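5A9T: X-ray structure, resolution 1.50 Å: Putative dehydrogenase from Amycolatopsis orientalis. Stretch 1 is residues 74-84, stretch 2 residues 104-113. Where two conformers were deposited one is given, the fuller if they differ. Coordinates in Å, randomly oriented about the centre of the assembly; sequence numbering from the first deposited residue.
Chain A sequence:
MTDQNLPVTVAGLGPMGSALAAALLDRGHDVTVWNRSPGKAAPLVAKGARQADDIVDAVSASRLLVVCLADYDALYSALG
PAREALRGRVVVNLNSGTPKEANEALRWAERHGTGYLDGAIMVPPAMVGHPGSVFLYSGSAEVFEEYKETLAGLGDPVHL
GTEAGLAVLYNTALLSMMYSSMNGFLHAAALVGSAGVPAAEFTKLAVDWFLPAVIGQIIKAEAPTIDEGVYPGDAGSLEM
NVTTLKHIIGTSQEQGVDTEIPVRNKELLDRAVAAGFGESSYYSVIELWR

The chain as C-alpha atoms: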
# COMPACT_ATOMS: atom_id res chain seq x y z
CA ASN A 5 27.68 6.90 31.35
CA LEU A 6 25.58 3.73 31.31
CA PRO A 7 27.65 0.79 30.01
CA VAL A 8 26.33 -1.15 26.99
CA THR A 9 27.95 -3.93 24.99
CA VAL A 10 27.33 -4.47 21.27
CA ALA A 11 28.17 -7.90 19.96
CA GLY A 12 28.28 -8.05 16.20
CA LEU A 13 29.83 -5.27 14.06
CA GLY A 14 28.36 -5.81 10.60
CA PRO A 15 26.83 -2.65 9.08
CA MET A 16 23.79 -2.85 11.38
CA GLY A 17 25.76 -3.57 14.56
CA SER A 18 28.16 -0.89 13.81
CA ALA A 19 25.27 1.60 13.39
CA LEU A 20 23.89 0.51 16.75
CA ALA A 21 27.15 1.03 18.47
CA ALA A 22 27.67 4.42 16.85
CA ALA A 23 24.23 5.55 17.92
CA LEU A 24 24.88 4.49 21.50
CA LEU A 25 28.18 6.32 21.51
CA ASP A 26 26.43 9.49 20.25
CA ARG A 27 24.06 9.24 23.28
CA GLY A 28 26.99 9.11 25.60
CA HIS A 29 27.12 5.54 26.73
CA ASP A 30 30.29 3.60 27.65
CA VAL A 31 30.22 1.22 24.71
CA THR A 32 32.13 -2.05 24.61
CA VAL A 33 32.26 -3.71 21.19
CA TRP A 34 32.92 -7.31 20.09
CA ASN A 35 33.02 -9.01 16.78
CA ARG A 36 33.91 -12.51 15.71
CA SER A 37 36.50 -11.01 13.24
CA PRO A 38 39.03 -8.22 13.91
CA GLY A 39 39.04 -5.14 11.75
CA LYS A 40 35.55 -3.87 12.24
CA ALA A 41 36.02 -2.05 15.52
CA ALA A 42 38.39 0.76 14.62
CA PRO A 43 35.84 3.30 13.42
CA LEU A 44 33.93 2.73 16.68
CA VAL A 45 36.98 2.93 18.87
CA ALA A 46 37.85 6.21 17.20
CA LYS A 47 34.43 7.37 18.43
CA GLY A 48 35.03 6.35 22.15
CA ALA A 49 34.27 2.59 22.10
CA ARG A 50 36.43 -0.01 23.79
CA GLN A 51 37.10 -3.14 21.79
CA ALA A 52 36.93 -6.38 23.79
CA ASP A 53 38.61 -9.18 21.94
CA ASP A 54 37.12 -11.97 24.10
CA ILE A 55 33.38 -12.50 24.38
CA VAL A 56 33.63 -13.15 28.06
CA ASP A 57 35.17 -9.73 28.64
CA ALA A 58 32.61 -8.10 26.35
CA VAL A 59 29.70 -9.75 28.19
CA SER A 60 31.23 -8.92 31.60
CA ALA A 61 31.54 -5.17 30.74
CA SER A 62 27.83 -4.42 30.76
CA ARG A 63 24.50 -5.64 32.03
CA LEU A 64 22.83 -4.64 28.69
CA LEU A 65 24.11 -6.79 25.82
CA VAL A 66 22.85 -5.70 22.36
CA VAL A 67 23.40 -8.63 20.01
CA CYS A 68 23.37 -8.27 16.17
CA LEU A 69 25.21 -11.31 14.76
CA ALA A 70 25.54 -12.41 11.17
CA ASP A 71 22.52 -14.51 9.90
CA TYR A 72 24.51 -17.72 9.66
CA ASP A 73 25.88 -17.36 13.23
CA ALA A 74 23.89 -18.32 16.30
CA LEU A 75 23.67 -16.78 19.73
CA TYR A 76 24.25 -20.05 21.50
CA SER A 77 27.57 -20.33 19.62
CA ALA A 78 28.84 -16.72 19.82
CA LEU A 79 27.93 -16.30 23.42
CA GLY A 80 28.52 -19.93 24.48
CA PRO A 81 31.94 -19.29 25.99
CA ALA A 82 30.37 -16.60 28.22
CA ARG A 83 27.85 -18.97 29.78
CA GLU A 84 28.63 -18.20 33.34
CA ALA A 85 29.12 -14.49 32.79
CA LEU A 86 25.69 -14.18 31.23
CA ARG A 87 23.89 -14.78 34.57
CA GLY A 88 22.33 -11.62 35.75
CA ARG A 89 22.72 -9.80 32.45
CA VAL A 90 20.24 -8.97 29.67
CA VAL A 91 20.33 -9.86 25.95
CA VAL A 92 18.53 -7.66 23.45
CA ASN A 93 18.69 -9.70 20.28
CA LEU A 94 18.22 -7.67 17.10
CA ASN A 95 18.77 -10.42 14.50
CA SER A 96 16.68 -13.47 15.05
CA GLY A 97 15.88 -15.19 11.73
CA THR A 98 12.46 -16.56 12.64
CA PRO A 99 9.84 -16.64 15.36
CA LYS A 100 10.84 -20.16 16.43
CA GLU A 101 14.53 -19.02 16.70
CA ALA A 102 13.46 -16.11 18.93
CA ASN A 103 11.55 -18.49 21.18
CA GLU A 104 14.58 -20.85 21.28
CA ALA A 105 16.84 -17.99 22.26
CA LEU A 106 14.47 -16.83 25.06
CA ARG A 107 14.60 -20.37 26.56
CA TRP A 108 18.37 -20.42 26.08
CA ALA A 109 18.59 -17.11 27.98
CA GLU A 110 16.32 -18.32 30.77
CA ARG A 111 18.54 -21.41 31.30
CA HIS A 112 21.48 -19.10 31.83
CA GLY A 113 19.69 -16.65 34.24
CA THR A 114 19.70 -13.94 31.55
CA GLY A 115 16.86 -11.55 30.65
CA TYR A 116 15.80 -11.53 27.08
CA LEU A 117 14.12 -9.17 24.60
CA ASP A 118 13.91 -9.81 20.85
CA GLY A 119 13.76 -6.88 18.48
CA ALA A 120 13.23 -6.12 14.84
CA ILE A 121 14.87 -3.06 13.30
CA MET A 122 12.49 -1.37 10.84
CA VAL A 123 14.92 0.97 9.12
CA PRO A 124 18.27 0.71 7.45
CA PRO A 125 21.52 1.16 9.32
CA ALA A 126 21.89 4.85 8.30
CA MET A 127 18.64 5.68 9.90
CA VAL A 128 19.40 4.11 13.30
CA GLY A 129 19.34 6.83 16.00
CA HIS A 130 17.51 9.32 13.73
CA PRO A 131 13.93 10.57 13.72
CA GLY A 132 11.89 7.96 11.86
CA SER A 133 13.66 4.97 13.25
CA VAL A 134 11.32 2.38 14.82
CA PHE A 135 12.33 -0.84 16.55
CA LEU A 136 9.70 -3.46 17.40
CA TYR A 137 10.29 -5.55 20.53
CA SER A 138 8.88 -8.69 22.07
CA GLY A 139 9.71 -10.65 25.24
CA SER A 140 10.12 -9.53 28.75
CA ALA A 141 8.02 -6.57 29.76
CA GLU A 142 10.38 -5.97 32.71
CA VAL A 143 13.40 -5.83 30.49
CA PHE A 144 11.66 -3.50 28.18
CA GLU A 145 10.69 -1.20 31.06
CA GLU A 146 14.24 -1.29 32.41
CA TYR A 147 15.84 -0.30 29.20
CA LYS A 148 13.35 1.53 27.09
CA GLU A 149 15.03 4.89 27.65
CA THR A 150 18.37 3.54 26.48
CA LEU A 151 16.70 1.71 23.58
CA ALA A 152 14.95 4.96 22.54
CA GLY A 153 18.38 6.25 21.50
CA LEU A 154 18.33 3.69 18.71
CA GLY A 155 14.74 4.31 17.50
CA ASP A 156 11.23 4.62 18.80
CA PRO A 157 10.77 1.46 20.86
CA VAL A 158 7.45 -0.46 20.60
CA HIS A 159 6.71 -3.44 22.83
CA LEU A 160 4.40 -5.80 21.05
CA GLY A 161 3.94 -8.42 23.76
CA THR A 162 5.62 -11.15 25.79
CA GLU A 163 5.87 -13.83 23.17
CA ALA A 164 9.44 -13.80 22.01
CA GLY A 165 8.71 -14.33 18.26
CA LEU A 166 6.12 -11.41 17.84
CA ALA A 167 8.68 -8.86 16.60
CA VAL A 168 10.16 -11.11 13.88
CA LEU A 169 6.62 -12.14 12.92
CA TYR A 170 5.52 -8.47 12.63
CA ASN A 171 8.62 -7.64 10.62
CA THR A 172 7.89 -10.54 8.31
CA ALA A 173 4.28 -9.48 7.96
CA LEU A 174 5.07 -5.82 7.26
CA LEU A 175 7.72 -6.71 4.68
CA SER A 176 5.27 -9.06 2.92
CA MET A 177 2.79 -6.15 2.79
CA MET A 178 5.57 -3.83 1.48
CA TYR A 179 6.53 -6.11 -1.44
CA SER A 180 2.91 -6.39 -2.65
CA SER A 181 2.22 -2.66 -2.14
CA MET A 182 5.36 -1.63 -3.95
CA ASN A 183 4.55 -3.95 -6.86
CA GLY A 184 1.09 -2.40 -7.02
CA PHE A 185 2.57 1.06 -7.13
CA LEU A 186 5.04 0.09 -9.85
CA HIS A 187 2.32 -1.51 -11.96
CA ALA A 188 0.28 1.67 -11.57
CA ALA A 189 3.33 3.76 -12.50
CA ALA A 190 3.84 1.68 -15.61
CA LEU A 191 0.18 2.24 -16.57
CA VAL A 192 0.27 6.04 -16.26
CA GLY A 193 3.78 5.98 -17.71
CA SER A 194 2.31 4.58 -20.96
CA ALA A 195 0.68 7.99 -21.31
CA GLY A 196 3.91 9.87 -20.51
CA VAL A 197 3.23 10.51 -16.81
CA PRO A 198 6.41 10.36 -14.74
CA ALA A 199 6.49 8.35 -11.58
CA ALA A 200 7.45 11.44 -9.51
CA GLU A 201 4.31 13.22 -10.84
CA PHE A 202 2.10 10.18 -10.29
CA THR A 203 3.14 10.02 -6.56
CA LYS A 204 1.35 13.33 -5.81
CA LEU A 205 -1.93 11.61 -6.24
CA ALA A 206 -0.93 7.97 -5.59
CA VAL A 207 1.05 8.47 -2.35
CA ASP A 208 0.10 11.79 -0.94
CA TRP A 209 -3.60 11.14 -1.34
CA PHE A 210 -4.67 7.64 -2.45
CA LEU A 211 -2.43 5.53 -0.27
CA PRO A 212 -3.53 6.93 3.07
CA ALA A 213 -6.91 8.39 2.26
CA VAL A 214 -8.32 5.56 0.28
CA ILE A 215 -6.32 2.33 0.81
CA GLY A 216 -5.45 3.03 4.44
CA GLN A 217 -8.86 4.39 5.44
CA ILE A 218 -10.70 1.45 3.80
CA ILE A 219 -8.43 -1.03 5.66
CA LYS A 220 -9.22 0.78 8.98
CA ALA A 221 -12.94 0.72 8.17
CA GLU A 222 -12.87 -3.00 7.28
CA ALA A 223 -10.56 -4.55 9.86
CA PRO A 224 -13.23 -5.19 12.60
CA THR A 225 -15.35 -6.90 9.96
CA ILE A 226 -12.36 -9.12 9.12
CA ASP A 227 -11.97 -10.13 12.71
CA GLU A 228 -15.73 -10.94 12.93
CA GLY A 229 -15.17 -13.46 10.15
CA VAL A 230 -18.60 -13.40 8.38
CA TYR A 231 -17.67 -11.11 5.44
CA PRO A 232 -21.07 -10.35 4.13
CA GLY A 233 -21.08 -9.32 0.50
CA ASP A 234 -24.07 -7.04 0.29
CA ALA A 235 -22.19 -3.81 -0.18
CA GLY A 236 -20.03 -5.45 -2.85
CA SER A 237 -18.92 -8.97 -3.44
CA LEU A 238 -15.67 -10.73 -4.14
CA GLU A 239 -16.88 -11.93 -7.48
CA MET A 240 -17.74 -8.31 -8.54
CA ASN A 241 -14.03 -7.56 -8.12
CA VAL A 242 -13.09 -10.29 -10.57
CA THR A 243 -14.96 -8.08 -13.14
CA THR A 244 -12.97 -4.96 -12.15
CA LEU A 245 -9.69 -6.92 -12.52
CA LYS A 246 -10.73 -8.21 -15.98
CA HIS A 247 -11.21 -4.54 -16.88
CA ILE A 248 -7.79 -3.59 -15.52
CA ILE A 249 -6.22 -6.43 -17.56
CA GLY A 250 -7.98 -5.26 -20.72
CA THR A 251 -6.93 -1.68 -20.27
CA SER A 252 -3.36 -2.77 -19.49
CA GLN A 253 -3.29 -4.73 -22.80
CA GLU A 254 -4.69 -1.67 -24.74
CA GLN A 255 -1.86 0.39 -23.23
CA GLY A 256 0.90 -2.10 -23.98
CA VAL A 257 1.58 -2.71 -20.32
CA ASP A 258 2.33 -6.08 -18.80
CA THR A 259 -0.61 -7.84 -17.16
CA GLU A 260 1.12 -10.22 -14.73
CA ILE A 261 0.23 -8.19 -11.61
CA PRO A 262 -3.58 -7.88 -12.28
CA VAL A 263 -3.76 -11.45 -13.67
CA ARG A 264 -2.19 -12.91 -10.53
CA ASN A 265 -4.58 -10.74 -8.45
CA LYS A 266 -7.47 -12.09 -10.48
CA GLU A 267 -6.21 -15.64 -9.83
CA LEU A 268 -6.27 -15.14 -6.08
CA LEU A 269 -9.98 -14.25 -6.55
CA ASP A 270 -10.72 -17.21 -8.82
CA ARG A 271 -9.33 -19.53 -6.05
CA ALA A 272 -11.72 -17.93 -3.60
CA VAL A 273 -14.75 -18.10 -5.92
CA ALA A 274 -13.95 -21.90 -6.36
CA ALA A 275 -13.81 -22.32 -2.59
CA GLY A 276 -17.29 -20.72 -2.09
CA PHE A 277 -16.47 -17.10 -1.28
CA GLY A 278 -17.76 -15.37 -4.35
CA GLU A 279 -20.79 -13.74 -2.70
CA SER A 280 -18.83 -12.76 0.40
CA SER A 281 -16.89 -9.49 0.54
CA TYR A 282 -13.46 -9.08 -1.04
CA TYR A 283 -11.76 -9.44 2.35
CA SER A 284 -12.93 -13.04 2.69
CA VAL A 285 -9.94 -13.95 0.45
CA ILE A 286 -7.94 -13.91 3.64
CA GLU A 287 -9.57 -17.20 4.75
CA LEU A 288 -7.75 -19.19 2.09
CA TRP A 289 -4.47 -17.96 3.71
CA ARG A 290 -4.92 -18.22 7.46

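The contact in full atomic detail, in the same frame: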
# COMPACT_ATOMS: atom_id res chain seq x y z
N ALA A 74 24.91 -17.90 15.33
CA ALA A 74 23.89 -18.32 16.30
C ALA A 74 24.33 -17.79 17.66
O ALA A 74 25.47 -17.95 18.10
CB ALA A 74 23.78 -19.76 16.50
N LEU A 75 23.36 -17.29 18.39
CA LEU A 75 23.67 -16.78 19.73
C LEU A 75 24.25 -17.83 20.63
O LEU A 75 25.19 -17.53 21.39
CB LEU A 75 22.32 -16.35 20.35
CG LEU A 75 22.16 -15.53 21.50
CD1 LEU A 75 22.75 -14.22 21.02
CD2 LEU A 75 20.71 -15.34 21.91
N TYR A 76 23.76 -19.06 20.61
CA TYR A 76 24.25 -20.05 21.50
C TYR A 76 25.78 -20.26 21.26
O TYR A 76 26.49 -20.71 22.19
CB TYR A 76 23.50 -21.42 21.49
CG TYR A 76 23.53 -22.17 20.21
CD1 TYR A 76 24.57 -23.11 19.94
CD2 TYR A 76 22.54 -22.00 19.25
CE1 TYR A 76 24.65 -23.75 18.69
CE2 TYR A 76 22.64 -22.67 18.01
CZ TYR A 76 23.69 -23.57 17.75
OH TYR A 76 23.74 -24.22 16.50
N SER A 77 26.16 -20.12 19.98
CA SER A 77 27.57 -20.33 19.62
C SER A 77 28.45 -19.12 19.93
O SER A 77 29.48 -19.28 20.61
CB SER A 77 27.69 -20.68 18.14
OG SER A 77 29.08 -20.68 17.71
N ALA A 78 28.06 -17.91 19.51
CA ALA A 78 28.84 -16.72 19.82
C ALA A 78 28.98 -16.45 21.29
O ALA A 78 30.08 -16.05 21.73
CB ALA A 78 28.23 -15.53 19.12
N LEU A 79 27.88 -16.60 22.01
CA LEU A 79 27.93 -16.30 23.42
C LEU A 79 28.15 -17.51 24.25
O LEU A 79 28.28 -17.40 25.52
CB LEU A 79 26.63 -15.60 23.86
CG LEU A 79 26.56 -14.11 23.53
CD1 LEU A 79 27.13 -13.56 22.23
CD2 LEU A 79 25.03 -13.84 23.68
N GLY A 80 28.33 -18.71 23.68
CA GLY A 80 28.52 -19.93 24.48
C GLY A 80 29.70 -19.83 25.46
O GLY A 80 29.54 -20.28 26.59
N PRO A 81 30.82 -19.30 25.06
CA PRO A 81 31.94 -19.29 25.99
C PRO A 81 31.68 -18.42 27.26
O PRO A 81 32.44 -18.46 28.26
CB PRO A 81 33.10 -18.69 25.19
CG PRO A 81 32.79 -19.07 23.78
CD PRO A 81 31.29 -18.96 23.68
N ALA A 82 30.67 -17.55 27.16
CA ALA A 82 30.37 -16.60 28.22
C ALA A 82 29.20 -17.08 29.06
O ALA A 82 28.51 -16.30 29.73
CB ALA A 82 30.14 -15.21 27.61
N ARG A 83 28.98 -18.39 29.08
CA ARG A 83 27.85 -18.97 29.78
C ARG A 83 27.66 -18.43 31.20
O ARG A 83 26.57 -18.01 31.56
CB ARG A 83 27.98 -20.53 29.83
CG ARG A 83 26.95 -21.23 30.75
N GLU A 84 28.72 -18.59 31.93
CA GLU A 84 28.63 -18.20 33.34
C GLU A 84 28.44 -16.68 33.52
O GLU A 84 27.60 -16.21 34.37
CB GLU A 84 29.89 -18.72 34.06
CG GLU A 84 29.96 -20.25 34.25
N GLU A 104 13.40 -20.01 20.91
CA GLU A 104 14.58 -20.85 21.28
C GLU A 104 15.57 -20.01 22.07
O GLU A 104 16.04 -20.43 23.15
CB GLU A 104 15.38 -21.45 20.07
N ALA A 105 15.90 -18.84 21.53
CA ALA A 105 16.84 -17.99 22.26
C ALA A 105 16.28 -17.52 23.60
O ALA A 105 17.13 -17.38 24.53
CB ALA A 105 17.17 -16.77 21.37
N LEU A 106 15.04 -17.21 23.77
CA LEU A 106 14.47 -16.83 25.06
C LEU A 106 14.71 -18.01 26.05
O LEU A 106 15.18 -17.79 27.16
CB LEU A 106 12.99 -16.48 24.93
CG LEU A 106 12.26 -15.98 26.19
CD1 LEU A 106 11.58 -17.05 27.01
CD2 LEU A 106 13.16 -15.24 27.12
N ARG A 107 14.37 -19.21 25.65
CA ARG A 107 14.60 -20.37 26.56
C ARG A 107 16.08 -20.52 26.88
O ARG A 107 16.39 -20.86 28.08
CB ARG A 107 14.02 -21.65 25.91
CG ARG A 107 12.50 -21.56 25.93
CD ARG A 107 11.84 -22.89 25.55
NE ARG A 107 12.18 -23.34 24.19
CZ ARG A 107 11.50 -23.06 23.07
NH1 ARG A 107 10.38 -22.32 23.07
NH2 ARG A 107 11.95 -23.50 21.92
N TRP A 108 17.00 -20.40 25.91
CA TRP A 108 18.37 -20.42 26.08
C TRP A 108 18.77 -19.40 27.20
O TRP A 108 19.53 -19.67 28.16
CB TRP A 108 19.13 -20.21 24.77
CG TRP A 108 20.56 -19.98 24.89
CD1 TRP A 108 21.54 -20.90 24.82
CD2 TRP A 108 21.24 -18.69 24.97
NE1 TRP A 108 22.74 -20.32 24.95
CE2 TRP A 108 22.61 -18.98 24.98
CE3 TRP A 108 20.82 -17.40 25.05
CZ2 TRP A 108 23.59 -18.03 25.13
CZ3 TRP A 108 21.82 -16.37 25.14
CH2 TRP A 108 23.19 -16.73 25.17
N ALA A 109 18.31 -18.22 27.01
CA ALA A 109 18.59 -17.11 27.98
C ALA A 109 18.11 -17.41 29.36
O ALA A 109 18.91 -17.25 30.34
CB ALA A 109 17.99 -15.80 27.50
N GLU A 110 16.89 -17.89 29.48
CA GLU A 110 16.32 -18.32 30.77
C GLU A 110 17.16 -19.36 31.47
O GLU A 110 17.46 -19.17 32.72
CB GLU A 110 14.87 -18.85 30.61
CG GLU A 110 13.94 -17.72 30.28
N ARG A 111 17.68 -20.32 30.73
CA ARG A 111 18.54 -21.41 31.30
C ARG A 111 19.81 -20.85 31.87
O ARG A 111 20.32 -21.33 32.87
CB ARG A 111 18.89 -22.50 30.26
CG ARG A 111 17.77 -23.39 29.83
CD ARG A 111 18.36 -24.60 29.08
NE ARG A 111 18.79 -24.34 27.69
CZ ARG A 111 17.95 -24.11 26.66
NH1 ARG A 111 16.64 -24.17 26.80
NH2 ARG A 111 18.42 -23.95 25.46
N HIS A 112 20.27 -19.70 31.40
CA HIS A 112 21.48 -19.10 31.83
C HIS A 112 21.23 -18.01 32.95
O HIS A 112 22.21 -17.41 33.40
CB HIS A 112 22.14 -18.43 30.65
CG HIS A 112 22.86 -19.36 29.77
ND1 HIS A 112 22.25 -20.03 28.72
CD2 HIS A 112 24.17 -19.71 29.73
CE1 HIS A 112 23.14 -20.80 28.12
NE2 HIS A 112 24.32 -20.60 28.69
N GLY A 113 19.97 -17.72 33.28
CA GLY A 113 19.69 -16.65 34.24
C GLY A 113 19.83 -15.28 33.64
O GLY A 113 20.14 -14.29 34.35
O HOH W 1 24.67 -18.61 33.39

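The contact is a small, mainly apolar packing of one tryptophan against a short helix and the turn that follows it, extended at its far end by a histidine–arginine contact and a bridging water; no direct hydrogen bond crosses between the modelled atoms. W108, on the helix of the second stretch, points toward the first stretch and has the largest area covered there, 100 Å² of a total of 340 Å² buried on both sides. L75 lies over one face of the indole: its CG sits 4.2 Å from the centroid of the W108 six-membered ring, 28° off the ring normal, a CH-pi arrangement, while L75 CD2 comes within 3.6 Å of W108 CZ3. The same methyl, L75 CD2, reaches A105 CB at 3.9 Å, one helical turn before W108, so a single leucine spans two successive turns. L79, one turn on from L75, adds CD2 at 3.7 Å from W108 CH2. Y76 contributes the base of its side chain, with CB 3.7 Å from W108 NE1; its phenol leads away from the second stretch.

At the other end, R83 CG approaches H112 CD2 at 3.3 Å, near the plane of the imidazole and at its edge. The arginine is modelled only as far as CG, so its guanidinium cannot be placed. The imidazole is tied back to the helix backbone: H112 ND1 donates to W108 O at 2.8 Å and 173°, nearly linear, which helps fix the ring beside R83. Water 1 joins the two backbones here, donating to R83 O at 2.7 Å and to H112 O at 2.7 Å, and so supplies a polar link where the modelled atoms make no direct hydrogen bond. Just beyond, G113 takes positive phi in a Schellman motif, a conformation that favours glycine.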